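Local coordinates for protein endoglucanase (Bacillus akibai, PDB 1UWW) that catalyses endohydrolysis of 1,4-beta-glucosidic linkages in cellulose, this chain being its family 28 carbohydrate-binding module, specific for non-crystalline cellulose, at residues Glu46-Asn51 and Leu142-Val147; Phe91-Asp96 and Gly103-Asn108; Gly29-Gly34 and Thr40-Glu45; Ile128-Leu133 and Val173-Ala178. All blocks are in the same frame, centred on the assembly; numbering follows the deposited sequence.

How the interactions relate
All four contacts belong to one carbohydrate-binding module built as a sandwich of two antiparallel sheets. Interactions 1 and 2 lie about 11 Å apart between centres and meet along neighbouring strands 142-150 and 88-97, where Tyr145 N is 2.8 Å from Phe93 O. They share a calcium ion, to which each contributes one carboxylate. Interaction 2 crosses the core to the second sheet and continues into interaction 4, about 9 Å away between centres, with Met105 N 2.9 Å from Ile128 O. Both also reach the second subunit. Interaction 3 lies farther off, about 17 Å from interaction 1 between centres, yet touches it along strand 43-47, Asn51 CB lying 3.7 Å from Ile44 CG2.

Interaction 1: residues Glu46-Asn51 and Leu142-Val147; sequences EANGSN and LYHYEV. With CA (calcium ion), chain C; CA (calcium ion), chain E.
Asn48 meets Leu142 and His144 on the outer side of the sandwich, reaching over the strands that separate the two segments in their sheet. It sits in the type I' turn Ala47-Ser50, whose positive phi values at Asn48 and Gly49 fold the hairpin. At its base, Asn48 N lies 3.8 Å and CB 4.4 Å from Leu142 CD2, the methyl that also approaches Ala47 CB at 4.2 Å. CG is anti to the backbone N (chi1 -168°), which carries the amide along to His144. At the tip, ND2 comes within 3.7 Å of His144 ND1, with amide and imidazole planes 60° apart; no hydrogen bond forms here. ND2 bonds instead to Tyr94 OH, while His144 NE2 bonds to Asp92 OD1 and its ring stacks on Tyr94. Two residues on, Glu146 grips a calcium ion with both oxygens, OE1 at 2.6 Å and OE2 at 2.7 Å. A second calcium ion is bound by Ser50 OG at 2.4 Å and by Asn51 O, with Val21, Glu23 and Asp184. With no direct polar bond, hairpin and strand 142-150 are tied through Tyr94; Asp92 OD1 also binds the Glu146 calcium ion, which probably polarises its bond to His144.

Interaction 2: residues Phe91-Asp96 and Gly103-Asn108; sequences FDFYLD and GAMNIN. With CA (calcium ion), chain E; CA (calcium ion), chain D.
Phe91 and Phe93 point across the beta-sandwich core at Ile107 and Met105, a selenomethionine, so this contact joins the two sheets by side chains alone. The strand axes are 12.2 Å apart at closest approach and run nearly antiparallel, at 155°, a spacing that rules out backbone pairing between them. The two phenyl rings are used differently. Phe91 presents an edge: its CZ is 4.1 Å from Ile107 CG2, which lies near the ring plane. Phe93 meets its partners obliquely. Its CE2 is 3.7 Å from Met105 SE, and the selenium stands 4.9 Å from the centroid of the Phe93 ring, 73° off the ring normal, the selenium counterpart of a Met-aromatic contact. Extended through chi1 and chi2, the Met105 chain carries SE to the ring, and the bend at chi3 (-82°) turns the terminal methyl CE aside. Ile107 serves both rings by its two branches, CG2 going to Phe91 and CD1 to Phe93. Phe170 of strand 165-173 also meets the Phe93 ring.

Asp92, Tyr94 and Asp96 point away from the core; the two aspartates bind metals, and Tyr94 stacks on His144. Asp92 OD1 binds one calcium ion at 2.3 Å and Asp96 OD1 another at 2.4 Å, the latter shared with Pro97 O. Inside the core, the CD1 methyl of Ile107 lies 4.0 Å from Phe93 CD2.

Interaction 3: residues Gly29-Gly34 and Thr40-Glu45; sequences GWDWAG and TALTIE
Trp32 and Leu42 bury most of the surface in this contact, with Thr40 adding a smaller share at the margin. They join the outermost strands of the two sheets of the beta-sandwich: Trp32 closes strand 30-32, whereas Leu42 and Thr40 belong to the 40-45 segment that leads into strand 43-47. Leu42 lies over one face of the indole in a CH-pi contact. Its CD1 is 3.6 Å from the centroid of the Trp32 five-membered ring and 12° off the ring normal, hence almost directly above it. The rest of the fork follows the rim of the indole: Leu42 CG is 3.7 Å from Trp32 CE2, and Leu42 CD2 is likewise 3.7 Å from Trp32 CZ2. With CG beside its backbone N and anti to the carbonyl carbon (chi1 -79°), Leu42 can lay both methyls against the indole.

Thr40 comes to the ring edge instead. Its carbonyl oxygen accepts a hydrogen bond from Trp32 NE1 at 2.9 Å, with an N-H...O angle of 158°; the oxygen lies in the indole plane and the donor in the carbonyl plane. One edge bond and one covered face together restrict the rotation of the indole. Trp55 of strand 50-58 adds an edge-to-face contact to Trp32, while the Thr40 hydroxyl is hydrogen-bonded to Glu56 O.

Asp31 contributes through its backbone, its CA lying 4.0 Å from Leu42 CD1. Its carboxylate forms salt bridges with Arg27 and Lys13, and OD1 also accepts a bond from Trp32 N at 2.8 Å.

Interaction 4: residues Ile128-Leu133 and Val173-Ala178; sequences INFDEL and VESDFA
The rings of Phe130 and Phe177 lie nearly parallel, planes 16° apart, but are slid so far past each other that they barely overlap, with centroids 5.6 Å apart. The contact closes one end of the beta-sandwich, where the turn after strand 120-129 packs on the loop joining strand 165-173 of one sheet to strand 180-189 of the other. Because of the slide, the Phe130 rim meets one side of Phe177: Phe130 CE1 is 3.9 Å from the ring atom Phe177 CD1, and Phe130 CZ is 3.9 Å from the methylene Phe177 CB. With CG anti to the backbone N (chi1 178°), Phe177 keeps its CB against Phe130 CZ while its ring runs on beside the other. Ser175 approaches the Phe130 ring obliquely, its CB standing 3.7 Å from Phe130 CD2. Leu95, from the strand that bears the core phenylalanines, touches both aromatic rings.

The loop is braced by polar bonds around this apolar patch. Ser175 OG pairs with Asp172 OD1 and also accepts a weak bond from Phe177 N at 3.3 Å, so one hydroxyl helps link the two loop residues that touch Phe130.

On the other side, Asn129 shapes the turn that delivers Phe130. Its side chain also takes part in the dimer, where Asn129 ND2 bonds to OD1 of Asn129 of the second subunit. The backbone closes with Glu132 N to Asn129 O at 3.0 Å. An Asx turn reinforces it: Asn129 OD1 accepts from Asp131 N, also at 3.0 Å, the donor tilted 27° from the amide carbonyl plane.

Interaction 1: residues Glu46-Asn51 and Leu142-Val147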
# COMPACT_ATOMS: atom_id res chain seq x y z
N GLU A 46 -16.78 -21.17 10.91
CA GLU A 46 -17.92 -20.28 10.91
C GLU A 46 -17.53 -18.86 11.31
O GLU A 46 -16.81 -18.66 12.30
CB GLU A 46 -19.02 -20.83 11.82
CG GLU A 46 -20.31 -20.02 11.80
CD GLU A 46 -20.38 -18.91 12.85
OE1 GLU A 46 -19.67 -19.01 13.89
OE2 GLU A 46 -21.15 -17.93 12.68
N ALA A 47 -17.97 -17.88 10.54
CA ALA A 47 -17.84 -16.47 10.90
C ALA A 47 -19.08 -15.74 10.41
O ALA A 47 -19.41 -15.78 9.22
CB ALA A 47 -16.60 -15.85 10.27
N ASN A 48 -19.77 -15.07 11.32
CA ASN A 48 -20.87 -14.19 10.94
C ASN A 48 -22.00 -14.93 10.22
O ASN A 48 -22.65 -14.36 9.35
CB ASN A 48 -20.31 -13.02 10.11
CG ASN A 48 -21.30 -11.87 9.90
OD1 ASN A 48 -22.16 -11.59 10.74
ND2 ASN A 48 -21.10 -11.13 8.81
N GLY A 49 -22.21 -16.19 10.60
CA GLY A 49 -23.28 -17.01 10.05
C GLY A 49 -23.02 -17.58 8.68
O GLY A 49 -23.96 -17.95 7.94
N SER A 50 -21.74 -17.71 8.34
CA SER A 50 -21.38 -18.37 7.10
C SER A 50 -20.03 -19.03 7.29
O SER A 50 -19.27 -18.64 8.15
CB SER A 50 -21.33 -17.34 5.96
OG SER A 50 -21.12 -17.96 4.69
N ASN A 51 -19.72 -20.00 6.46
CA ASN A 51 -18.43 -20.65 6.52
C ASN A 51 -17.39 -19.85 5.74
O ASN A 51 -17.67 -19.28 4.69
CB ASN A 51 -18.52 -22.07 5.98
CG ASN A 51 -19.25 -22.98 6.93
OD1 ASN A 51 -18.92 -23.06 8.13
ND2 ASN A 51 -20.25 -23.66 6.41
N LEU A 142 -15.80 -10.50 17.18
CA LEU A 142 -15.49 -10.74 15.78
C LEU A 142 -15.67 -9.45 15.01
O LEU A 142 -16.78 -8.90 14.95
CB LEU A 142 -16.43 -11.79 15.21
CG LEU A 142 -16.06 -12.23 13.80
CD1 LEU A 142 -14.82 -13.09 13.81
CD2 LEU A 142 -17.24 -12.99 13.23
N TYR A 143 -14.59 -8.95 14.45
CA TYR A 143 -14.58 -7.68 13.72
C TYR A 143 -14.72 -7.95 12.22
O TYR A 143 -14.01 -8.80 11.71
CB TYR A 143 -13.26 -6.94 13.99
CG TYR A 143 -13.07 -6.55 15.44
CD1 TYR A 143 -12.48 -7.43 16.33
CD2 TYR A 143 -13.50 -5.33 15.92
CE1 TYR A 143 -12.31 -7.07 17.67
CE2 TYR A 143 -13.32 -4.98 17.24
CZ TYR A 143 -12.74 -5.86 18.09
OH TYR A 143 -12.57 -5.56 19.43
N HIS A 144 -15.59 -7.22 11.54
CA HIS A 144 -15.92 -7.45 10.13
C HIS A 144 -15.52 -6.25 9.29
O HIS A 144 -15.98 -5.15 9.52
CB HIS A 144 -17.43 -7.70 10.01
CG HIS A 144 -17.90 -7.96 8.62
ND1 HIS A 144 -19.25 -8.00 8.33
CD2 HIS A 144 -17.26 -8.28 7.47
CE1 HIS A 144 -19.42 -8.27 7.05
NE2 HIS A 144 -18.23 -8.46 6.50
N TYR A 145 -14.65 -6.51 8.32
CA TYR A 145 -14.24 -5.52 7.33
C TYR A 145 -14.70 -5.95 5.95
O TYR A 145 -14.59 -7.10 5.56
CB TYR A 145 -12.71 -5.37 7.33
CG TYR A 145 -12.19 -4.89 8.63
CD1 TYR A 145 -11.90 -5.80 9.65
CD2 TYR A 145 -12.07 -3.53 8.90
CE1 TYR A 145 -11.47 -5.38 10.89
CE2 TYR A 145 -11.64 -3.11 10.17
CZ TYR A 145 -11.36 -4.03 11.13
OH TYR A 145 -10.93 -3.58 12.36
N GLU A 146 -15.24 -5.00 5.21
CA GLU A 146 -15.62 -5.18 3.81
C GLU A 146 -14.45 -4.75 2.95
O GLU A 146 -14.31 -3.57 2.61
CB GLU A 146 -16.82 -4.28 3.54
CG GLU A 146 -18.07 -4.73 4.26
CD GLU A 146 -18.67 -5.93 3.59
OE1 GLU A 146 -18.12 -6.35 2.54
OE2 GLU A 146 -19.70 -6.44 4.08
N VAL A 147 -13.57 -5.68 2.63
CA VAL A 147 -12.39 -5.35 1.86
C VAL A 147 -12.80 -5.15 0.40
O VAL A 147 -13.50 -5.97 -0.15
CB VAL A 147 -11.31 -6.41 2.02
CG1 VAL A 147 -10.08 -6.09 1.17
CG2 VAL A 147 -10.96 -6.54 3.51
CA CA C . -19.25 -18.51 3.22
CA CA E . -19.65 -8.39 2.23
O HOH W 1 -20.64 -17.41 1.69
O HOH W 2 -20.79 -8.27 3.74
O HOH W 3 -21.84 -7.38 1.45
O HOH W 4 -20.82 -10.45 1.47
O HOH W 5 -17.78 -8.50 0.61

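Interaction 2: residues Phe91-Asp96 and Gly103-Asn108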
# COMPACT_ATOMS: atom_id res chain seq x y z
N PHE A 91 -13.93 -8.98 -0.64
CA PHE A 91 -14.15 -10.09 0.25
C PHE A 91 -14.52 -9.58 1.64
O PHE A 91 -14.20 -8.45 2.00
CB PHE A 91 -12.96 -11.09 0.31
CG PHE A 91 -11.62 -10.50 0.71
CD1 PHE A 91 -10.79 -9.91 -0.24
CD2 PHE A 91 -11.15 -10.66 2.01
CE1 PHE A 91 -9.51 -9.45 0.12
CE2 PHE A 91 -9.90 -10.20 2.36
CZ PHE A 91 -9.10 -9.57 1.41
N ASP A 92 -15.21 -10.44 2.38
CA ASP A 92 -15.41 -10.21 3.82
C ASP A 92 -14.19 -10.72 4.57
O ASP A 92 -13.74 -11.83 4.35
CB ASP A 92 -16.67 -10.95 4.31
CG ASP A 92 -17.90 -10.42 3.67
OD1 ASP A 92 -18.19 -9.20 3.79
OD2 ASP A 92 -18.62 -11.16 2.96
N PHE A 93 -13.64 -9.88 5.41
CA PHE A 93 -12.47 -10.22 6.21
C PHE A 93 -12.83 -10.03 7.65
O PHE A 93 -13.33 -8.99 8.03
CB PHE A 93 -11.30 -9.32 5.86
CG PHE A 93 -10.00 -9.74 6.50
CD1 PHE A 93 -9.51 -11.03 6.42
CD2 PHE A 93 -9.26 -8.81 7.21
CE1 PHE A 93 -8.29 -11.38 7.05
CE2 PHE A 93 -8.03 -9.16 7.81
CZ PHE A 93 -7.56 -10.43 7.74
N TYR A 94 -12.59 -11.03 8.47
CA TYR A 94 -12.93 -10.95 9.88
C TYR A 94 -11.70 -11.26 10.71
O TYR A 94 -10.86 -12.09 10.33
CB TYR A 94 -14.00 -11.96 10.28
CG TYR A 94 -15.26 -11.95 9.43
CD1 TYR A 94 -15.34 -12.69 8.27
CD2 TYR A 94 -16.36 -11.23 9.81
CE1 TYR A 94 -16.49 -12.70 7.51
CE2 TYR A 94 -17.52 -11.24 9.06
CZ TYR A 94 -17.56 -11.98 7.93
OH TYR A 94 -18.72 -12.03 7.16
N LEU A 95 -11.59 -10.57 11.82
CA LEU A 95 -10.55 -10.84 12.80
C LEU A 95 -11.19 -11.13 14.14
O LEU A 95 -12.07 -10.40 14.60
CB LEU A 95 -9.59 -9.67 12.93
CG LEU A 95 -8.99 -9.20 11.61
CD1 LEU A 95 -9.77 -8.04 11.07
CD2 LEU A 95 -7.53 -8.83 11.75
N ASP A 96 -10.70 -12.18 14.79
CA ASP A 96 -10.98 -12.42 16.20
C ASP A 96 -9.64 -12.44 16.92
O ASP A 96 -8.99 -13.49 17.05
CB ASP A 96 -11.72 -13.73 16.40
CG ASP A 96 -12.19 -13.91 17.85
OD1 ASP A 96 -11.76 -13.14 18.75
OD2 ASP A 96 -13.04 -14.79 18.17
N GLY A 103 -0.58 -0.69 16.01
CA GLY A 103 -0.24 -0.89 14.64
C GLY A 103 -1.42 -1.10 13.71
O GLY A 103 -2.55 -0.71 13.98
N ALA A 104 -1.10 -1.72 12.59
CA ALA A 104 -2.04 -1.87 11.49
C ALA A 104 -1.64 -3.07 10.66
O ALA A 104 -0.58 -3.68 10.88
CB ALA A 104 -2.08 -0.57 10.65
N MSE A 105 -2.49 -3.40 9.71
CA MSE A 105 -2.27 -4.48 8.75
C MSE A 105 -2.58 -3.92 7.36
O MSE A 105 -3.66 -3.33 7.20
CB MSE A 105 -3.22 -5.62 9.05
CG MSE A 105 -3.15 -6.80 8.08
SE MSE A 105 -4.48 -8.18 8.44
CE MSE A 105 -3.58 -8.86 9.60
N ASN A 106 -1.69 -4.12 6.39
CA ASN A 106 -1.85 -3.69 5.01
C ASN A 106 -2.17 -4.89 4.16
O ASN A 106 -1.35 -5.83 4.07
CB ASN A 106 -0.58 -3.03 4.48
CG ASN A 106 -0.40 -1.58 4.94
OD1 ASN A 106 0.72 -1.01 4.79
ND2 ASN A 106 -1.44 -0.99 5.44
N ILE A 107 -3.31 -4.86 3.48
CA ILE A 107 -3.73 -5.92 2.57
C ILE A 107 -3.45 -5.48 1.13
O ILE A 107 -3.93 -4.41 0.70
CB ILE A 107 -5.23 -6.25 2.77
CG1 ILE A 107 -5.45 -6.69 4.22
CG2 ILE A 107 -5.65 -7.31 1.79
CD1 ILE A 107 -6.88 -6.99 4.54
N ASN A 108 -2.68 -6.27 0.38
CA ASN A 108 -2.39 -6.01 -1.02
C ASN A 108 -2.81 -7.15 -1.89
O ASN A 108 -2.92 -8.29 -1.48
CB ASN A 108 -0.89 -5.74 -1.21
CG ASN A 108 -0.45 -4.36 -0.71
OD1 ASN A 108 0.18 -4.27 0.32
ND2 ASN A 108 -0.91 -3.29 -1.39
CA CA E . -19.65 -8.39 2.23
CA CA D . -11.05 -12.43 20.94
O HOH W 6 -10.41 -10.49 22.41
O HOH W 7 -12.03 -10.46 19.99
O HOH W 8 -13.16 -13.21 21.73
O HOH W 2 -20.79 -8.27 3.74
O HOH W 3 -21.84 -7.38 1.45

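Interaction 3: residues Gly29-Gly34 and Thr40-Glu45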
# COMPACT_ATOMS: atom_id res chain seq x y z
N GLY A 29 -9.88 -24.09 -3.87
CA GLY A 29 -8.68 -23.79 -4.62
C GLY A 29 -7.68 -22.85 -3.97
O GLY A 29 -6.63 -22.59 -4.56
N TRP A 30 -8.01 -22.30 -2.80
CA TRP A 30 -7.12 -21.39 -2.08
C TRP A 30 -6.05 -22.15 -1.30
O TRP A 30 -6.34 -23.17 -0.67
CB TRP A 30 -7.94 -20.51 -1.13
CG TRP A 30 -8.75 -19.50 -1.86
CD1 TRP A 30 -10.00 -19.64 -2.39
CD2 TRP A 30 -8.33 -18.18 -2.20
NE1 TRP A 30 -10.38 -18.48 -3.02
CE2 TRP A 30 -9.36 -17.58 -2.94
CE3 TRP A 30 -7.15 -17.45 -1.99
CZ2 TRP A 30 -9.27 -16.28 -3.44
CZ3 TRP A 30 -7.05 -16.17 -2.48
CH2 TRP A 30 -8.11 -15.59 -3.20
N ASP A 31 -4.84 -21.62 -1.30
CA ASP A 31 -3.71 -22.24 -0.64
C ASP A 31 -2.72 -21.16 -0.25
O ASP A 31 -2.92 -19.98 -0.56
CB ASP A 31 -3.05 -23.22 -1.60
CG ASP A 31 -2.37 -24.37 -0.92
OD1 ASP A 31 -2.16 -24.35 0.31
OD2 ASP A 31 -2.03 -25.40 -1.58
N TRP A 32 -1.66 -21.55 0.44
CA TRP A 32 -0.56 -20.63 0.73
C TRP A 32 0.32 -20.44 -0.51
O TRP A 32 0.69 -21.42 -1.18
CB TRP A 32 0.30 -21.15 1.87
CG TRP A 32 -0.36 -21.16 3.19
CD1 TRP A 32 -0.55 -22.24 4.01
CD2 TRP A 32 -0.95 -20.03 3.89
NE1 TRP A 32 -1.20 -21.86 5.16
CE2 TRP A 32 -1.46 -20.51 5.11
CE3 TRP A 32 -1.07 -18.66 3.61
CZ2 TRP A 32 -2.06 -19.68 6.05
CZ3 TRP A 32 -1.69 -17.85 4.54
CH2 TRP A 32 -2.17 -18.37 5.75
N ALA A 33 0.70 -19.20 -0.80
CA ALA A 33 1.77 -18.94 -1.75
C ALA A 33 3.07 -19.52 -1.19
O ALA A 33 3.25 -19.57 0.03
CB ALA A 33 1.91 -17.45 -2.01
N GLY A 34 3.99 -19.96 -2.07
CA GLY A 34 5.29 -20.46 -1.63
C GLY A 34 6.06 -19.45 -0.79
O GLY A 34 6.73 -19.82 0.18
N THR A 40 0.49 -22.02 8.49
CA THR A 40 -0.36 -22.69 9.48
C THR A 40 -1.61 -23.33 8.83
O THR A 40 -1.97 -23.01 7.70
CB THR A 40 -0.80 -21.68 10.65
OG1 THR A 40 -1.55 -20.56 10.13
CG2 THR A 40 0.38 -21.03 11.36
N ALA A 41 -2.29 -24.22 9.54
CA ALA A 41 -3.48 -24.89 9.02
C ALA A 41 -4.54 -23.89 8.49
O ALA A 41 -4.97 -22.98 9.21
CB ALA A 41 -4.10 -25.76 10.10
N LEU A 42 -4.94 -24.12 7.25
CA LEU A 42 -6.04 -23.40 6.60
C LEU A 42 -7.26 -24.30 6.68
O LEU A 42 -7.27 -25.38 6.08
CB LEU A 42 -5.72 -23.13 5.14
CG LEU A 42 -4.80 -21.98 4.79
CD1 LEU A 42 -4.29 -22.09 3.36
CD2 LEU A 42 -5.52 -20.66 4.99
N THR A 43 -8.25 -23.87 7.42
CA THR A 43 -9.48 -24.65 7.61
C THR A 43 -10.72 -23.82 7.32
O THR A 43 -10.65 -22.60 7.17
CB THR A 43 -9.56 -25.24 9.04
OG1 THR A 43 -9.59 -24.17 9.98
CG2 THR A 43 -8.33 -26.11 9.36
N ILE A 44 -11.85 -24.48 7.23
CA ILE A 44 -13.10 -23.79 7.03
C ILE A 44 -13.81 -23.66 8.38
O ILE A 44 -14.06 -24.66 9.05
CB ILE A 44 -13.98 -24.55 6.01
CG1 ILE A 44 -13.27 -24.76 4.65
CG2 ILE A 44 -15.31 -23.80 5.82
CD1 ILE A 44 -12.60 -23.53 4.08
N GLU A 45 -14.11 -22.43 8.79
CA GLU A 45 -14.67 -22.14 10.10
C GLU A 45 -15.84 -21.15 9.97
O GLU A 45 -15.88 -20.32 9.05
CB GLU A 45 -13.60 -21.58 11.05
CG GLU A 45 -12.34 -22.42 11.16
CD GLU A 45 -12.53 -23.74 11.87
OE1 GLU A 45 -13.59 -23.94 12.53
OE2 GLU A 45 -11.61 -24.59 11.71

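Interaction 4: residues Ile128-Leu133 and Val173-Ala178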
# COMPACT_ATOMS: atom_id res chain seq x y z
N ILE A 128 -6.09 -1.86 7.66
CA ILE A 128 -6.85 -2.02 8.89
C ILE A 128 -6.02 -1.48 10.04
O ILE A 128 -4.89 -1.92 10.24
CB ILE A 128 -7.14 -3.51 9.12
CG1 ILE A 128 -8.09 -3.99 8.03
CG2 ILE A 128 -7.74 -3.73 10.50
CD1 ILE A 128 -8.40 -5.41 8.07
N ASN A 129 -6.58 -0.55 10.79
CA ASN A 129 -5.86 0.13 11.86
C ASN A 129 -6.30 -0.47 13.20
O ASN A 129 -7.46 -0.31 13.62
CB ASN A 129 -6.16 1.63 11.78
CG ASN A 129 -5.27 2.45 12.66
OD1 ASN A 129 -4.81 1.98 13.70
ND2 ASN A 129 -5.00 3.67 12.24
N PHE A 130 -5.39 -1.16 13.89
CA PHE A 130 -5.76 -1.82 15.16
C PHE A 130 -6.04 -0.83 16.28
O PHE A 130 -6.65 -1.19 17.30
CB PHE A 130 -4.70 -2.85 15.57
CG PHE A 130 -4.56 -3.99 14.58
CD1 PHE A 130 -5.66 -4.80 14.30
CD2 PHE A 130 -3.40 -4.24 13.93
CE1 PHE A 130 -5.55 -5.85 13.38
CE2 PHE A 130 -3.29 -5.29 13.03
CZ PHE A 130 -4.38 -6.09 12.77
N ASP A 131 -5.66 0.42 16.09
CA ASP A 131 -5.99 1.43 17.08
C ASP A 131 -7.41 1.91 16.95
O ASP A 131 -7.90 2.66 17.80
CB ASP A 131 -5.05 2.63 16.97
CG ASP A 131 -3.64 2.27 17.27
OD1 ASP A 131 -3.40 1.51 18.26
OD2 ASP A 131 -2.69 2.64 16.56
N GLU A 132 -8.08 1.50 15.87
CA GLU A 132 -9.44 1.91 15.60
C GLU A 132 -10.45 0.76 15.76
O GLU A 132 -11.56 0.84 15.22
CB GLU A 132 -9.54 2.50 14.18
CG GLU A 132 -8.54 3.62 13.86
CD GLU A 132 -9.00 4.97 14.29
OE1 GLU A 132 -10.18 5.12 14.71
OE2 GLU A 132 -8.16 5.88 14.23
N LEU A 133 -10.11 -0.32 16.47
CA LEU A 133 -11.06 -1.44 16.65
C LEU A 133 -12.39 -1.09 17.32
O LEU A 133 -13.44 -1.69 17.03
CB LEU A 133 -10.38 -2.58 17.42
CG LEU A 133 -9.29 -3.33 16.68
CD1 LEU A 133 -8.63 -4.34 17.60
CD2 LEU A 133 -9.84 -4.02 15.45
N VAL A 173 2.12 -3.87 9.93
CA VAL A 173 2.58 -2.50 10.06
C VAL A 173 2.73 -2.20 11.55
O VAL A 173 1.85 -1.62 12.18
CB VAL A 173 1.58 -1.49 9.44
CG1 VAL A 173 2.18 -0.10 9.42
CG2 VAL A 173 1.15 -1.92 8.03
N GLU A 174 3.86 -2.61 12.11
CA GLU A 174 4.20 -2.34 13.50
C GLU A 174 3.12 -2.82 14.51
O GLU A 174 2.85 -2.16 15.52
CB GLU A 174 4.50 -0.84 13.71
CG GLU A 174 5.75 -0.34 12.99
CD GLU A 174 5.99 1.18 13.12
OE1 GLU A 174 5.23 1.89 13.85
OE2 GLU A 174 6.94 1.68 12.49
N SER A 175 2.48 -3.95 14.22
CA SER A 175 1.35 -4.41 15.04
C SER A 175 1.78 -5.52 15.98
O SER A 175 2.85 -6.09 15.84
CB SER A 175 0.20 -4.93 14.19
OG SER A 175 0.42 -6.28 13.83
N ASP A 176 0.90 -5.82 16.94
CA ASP A 176 1.08 -6.96 17.83
C ASP A 176 -0.04 -7.97 17.64
O ASP A 176 -0.33 -8.79 18.53
CB ASP A 176 1.21 -6.49 19.27
CG ASP A 176 -0.00 -5.80 19.80
OD1 ASP A 176 -0.99 -5.53 19.07
OD2 ASP A 176 -0.06 -5.48 21.03
N PHE A 177 -0.66 -7.96 16.46
CA PHE A 177 -1.77 -8.85 16.22
C PHE A 177 -1.43 -10.32 16.44
O PHE A 177 -0.43 -10.84 15.94
CB PHE A 177 -2.32 -8.70 14.78
CG PHE A 177 -3.45 -9.65 14.51
CD1 PHE A 177 -4.73 -9.36 14.93
CD2 PHE A 177 -3.23 -10.87 13.94
CE1 PHE A 177 -5.77 -10.26 14.74
CE2 PHE A 177 -4.26 -11.79 13.76
CZ PHE A 177 -5.52 -11.48 14.15
N ALA A 178 -2.31 -11.02 17.18
CA ALA A 178 -2.32 -12.47 17.24
C ALA A 178 -3.77 -12.92 17.38
O ALA A 178 -4.51 -12.32 18.15
CB ALA A 178 -1.50 -12.97 18.44